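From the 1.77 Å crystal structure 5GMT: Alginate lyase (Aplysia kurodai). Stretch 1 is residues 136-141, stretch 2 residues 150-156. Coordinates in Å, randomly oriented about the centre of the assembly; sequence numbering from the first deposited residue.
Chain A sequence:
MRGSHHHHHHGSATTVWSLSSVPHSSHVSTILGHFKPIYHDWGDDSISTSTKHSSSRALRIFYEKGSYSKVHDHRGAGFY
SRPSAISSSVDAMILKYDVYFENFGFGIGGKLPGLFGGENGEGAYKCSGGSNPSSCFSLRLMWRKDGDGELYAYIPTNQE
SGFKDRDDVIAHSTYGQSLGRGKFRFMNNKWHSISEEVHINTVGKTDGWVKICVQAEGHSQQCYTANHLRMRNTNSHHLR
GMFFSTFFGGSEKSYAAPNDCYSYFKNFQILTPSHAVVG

Stretch 1 (136-141) CFSLRL
Stretch 2, residues 150-156: ELYAYIP

Two neighbouring strands run antiparallel, their axes 4.7 Å apart at closest and their directions 154° apart, and bury 509 Å² between them. Cys136 (chi1 p), extended at -159/168, enters without touching the partner. Phe137 (-142/149, chi1 p, chi2 -83°) follows; its CA lies 3.2 Å from Tyr154 O, a CA-H...O contact, and its CB only grazes Ile155 CG2 at 4.4 Å while the ring leads away.

Ser138 (-135/143) sets the register opposite Tyr154, CA to CA 5.0 Å. Ser138 N donates to Tyr154 O and Tyr154 N to Ser138 O, both at 2.9 Å. The p rotamer of Ser138 brings OG to 3.2 Å from Tyr154 CB, a tight fit suited to a small side chain, and Ser138 OG accepts from a water at 2.7 Å.

Leu139 turns to the other face, where Ala153 is its neighbour. Its psi of 50° departs from ideal strand. With chi1 m and chi2 t, Leu139 CD2 packs 3.7 Å from Ala153 CB and 4.2 Å from Ile155 CG2 (Ile155 chi1 p, chi2 t), while Leu139 CB sits 3.9 Å from Leu151 CD1 (Leu151 t, p). The single methyl of Ala153 is packed against Leu139 CD2.

Arg140 (-60/162; m, t, m, chi4 -178°) shares the face of Ser138, Tyr152 and Tyr154. Its O accepts from Tyr152 N at 2.8 Å. The same water accepts from Arg140 N at 3.2 Å and Arg140 NE at 2.9 Å and donates to Tyr152 O at 2.8 Å, so it bridges the strands where no direct bond links Arg140 N to Tyr152 O. Arg140 NH2 reaches Tyr154 CE1 at 3.6 Å (Tyr154 chi1 m) and the edge of the Tyr152 ring at CE2, 3.9 Å (Tyr152 chi1 t).

Leu141 (-99/163; m, p) points away overall, though its CB still touches the other strand, 3.6 Å from Glu150 O, and its CA lies 3.3 Å from Glu150 O in a final CA-H...O contact.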

# COMPACT_ATOMS: atom_id res chain seq x y z
N CYS A 136 -3.08 15.46 2.06
CA CYS A 136 -2.91 14.12 1.51
C CYS A 136 -3.83 13.09 2.15
O CYS A 136 -4.47 13.35 3.17
CB CYS A 136 -1.45 13.68 1.68
SG CYS A 136 -0.78 13.84 3.37
N PHE A 137 -3.90 11.93 1.52
CA PHE A 137 -4.41 10.73 2.17
C PHE A 137 -3.56 9.55 1.69
O PHE A 137 -3.04 9.58 0.58
CB PHE A 137 -5.89 10.52 1.86
CG PHE A 137 -6.18 10.33 0.39
CD1 PHE A 137 -6.33 11.44 -0.45
CD2 PHE A 137 -6.31 9.06 -0.15
CE1 PHE A 137 -6.60 11.27 -1.80
CE2 PHE A 137 -6.58 8.89 -1.51
CZ PHE A 137 -6.72 9.99 -2.33
N SER A 138 -3.38 8.53 2.51
CA SER A 138 -2.63 7.37 2.03
C SER A 138 -3.35 6.10 2.42
O SER A 138 -3.95 6.01 3.50
CB SER A 138 -1.20 7.38 2.57
OG SER A 138 -1.14 7.18 3.97
N LEU A 139 -3.30 5.11 1.53
CA LEU A 139 -4.09 3.91 1.68
C LEU A 139 -3.25 2.67 1.44
O LEU A 139 -3.61 1.79 0.66
CB LEU A 139 -5.28 3.93 0.71
CG LEU A 139 -6.23 5.13 0.88
CD1 LEU A 139 -7.19 5.29 -0.32
CD2 LEU A 139 -7.00 5.06 2.21
N ARG A 140 -2.11 2.60 2.12
CA ARG A 140 -1.32 1.37 2.17
C ARG A 140 -2.10 0.21 2.79
O ARG A 140 -3.13 0.40 3.43
CB ARG A 140 -0.04 1.60 2.98
CG ARG A 140 0.92 2.58 2.34
CD ARG A 140 2.06 2.86 3.27
NE ARG A 140 1.66 3.68 4.42
CZ ARG A 140 2.47 4.10 5.37
NH1 ARG A 140 3.77 3.80 5.34
NH2 ARG A 140 1.98 4.83 6.37
N LEU A 141 -1.62 -1.00 2.54
CA LEU A 141 -2.11 -2.18 3.26
C LEU A 141 -1.12 -2.47 4.38
O LEU A 141 0.01 -1.96 4.38
CB LEU A 141 -2.25 -3.38 2.32
CG LEU A 141 -3.54 -3.54 1.50
CD1 LEU A 141 -3.76 -2.34 0.60
CD2 LEU A 141 -3.47 -4.82 0.66
N GLU A 150 -5.00 -5.78 6.52
CA GLU A 150 -5.89 -4.65 6.75
C GLU A 150 -5.60 -3.56 5.74
O GLU A 150 -4.54 -3.53 5.12
CB GLU A 150 -5.71 -4.11 8.17
CG GLU A 150 -4.42 -3.31 8.34
CD GLU A 150 -4.16 -2.87 9.78
OE1 GLU A 150 -4.45 -3.65 10.71
OE2 GLU A 150 -3.68 -1.75 9.98
N LEU A 151 -6.57 -2.66 5.59
CA LEU A 151 -6.33 -1.35 5.00
C LEU A 151 -5.76 -0.45 6.09
O LEU A 151 -6.31 -0.40 7.18
CB LEU A 151 -7.63 -0.76 4.43
CG LEU A 151 -7.63 0.74 4.09
CD1 LEU A 151 -6.60 1.02 3.02
CD2 LEU A 151 -9.01 1.21 3.63
N TYR A 152 -4.65 0.24 5.82
CA TYR A 152 -4.01 1.07 6.84
C TYR A 152 -4.03 2.50 6.36
O TYR A 152 -3.15 2.93 5.60
CB TYR A 152 -2.59 0.60 7.10
CG TYR A 152 -1.88 1.34 8.21
CD1 TYR A 152 -2.37 1.32 9.51
CD2 TYR A 152 -0.70 2.04 7.95
CE1 TYR A 152 -1.71 1.99 10.53
CE2 TYR A 152 -0.02 2.71 8.98
CZ TYR A 152 -0.54 2.68 10.26
OH TYR A 152 0.11 3.34 11.29
N ALA A 153 -5.04 3.24 6.80
CA ALA A 153 -5.41 4.50 6.17
C ALA A 153 -5.00 5.73 6.96
O ALA A 153 -5.31 5.86 8.14
CB ALA A 153 -6.92 4.52 5.92
N TYR A 154 -4.28 6.63 6.29
CA TYR A 154 -4.13 8.00 6.75
C TYR A 154 -5.17 8.84 6.02
O TYR A 154 -5.06 9.09 4.83
CB TYR A 154 -2.71 8.53 6.47
CG TYR A 154 -1.70 8.09 7.50
CD1 TYR A 154 -1.37 6.75 7.66
CD2 TYR A 154 -1.07 9.02 8.31
CE1 TYR A 154 -0.45 6.34 8.61
CE2 TYR A 154 -0.14 8.63 9.26
CZ TYR A 154 0.17 7.29 9.40
OH TYR A 154 1.09 6.88 10.34
N ILE A 155 -6.21 9.24 6.74
CA ILE A 155 -7.32 9.98 6.15
C ILE A 155 -7.69 11.12 7.10
O ILE A 155 -7.27 11.12 8.25
CB ILE A 155 -8.53 9.04 5.90
CG1 ILE A 155 -8.79 8.19 7.14
CG2 ILE A 155 -8.26 8.14 4.72
CD1 ILE A 155 -9.97 7.18 6.99
N PRO A 156 -8.43 12.12 6.61
CA PRO A 156 -8.78 13.28 7.45
C PRO A 156 -9.46 12.91 8.78
O PRO A 156 -10.12 11.89 8.90
CB PRO A 156 -9.73 14.08 6.56
CG PRO A 156 -9.26 13.78 5.17
CD PRO A 156 -8.80 12.33 5.20
O HOH W 1 -1.14 4.51 4.52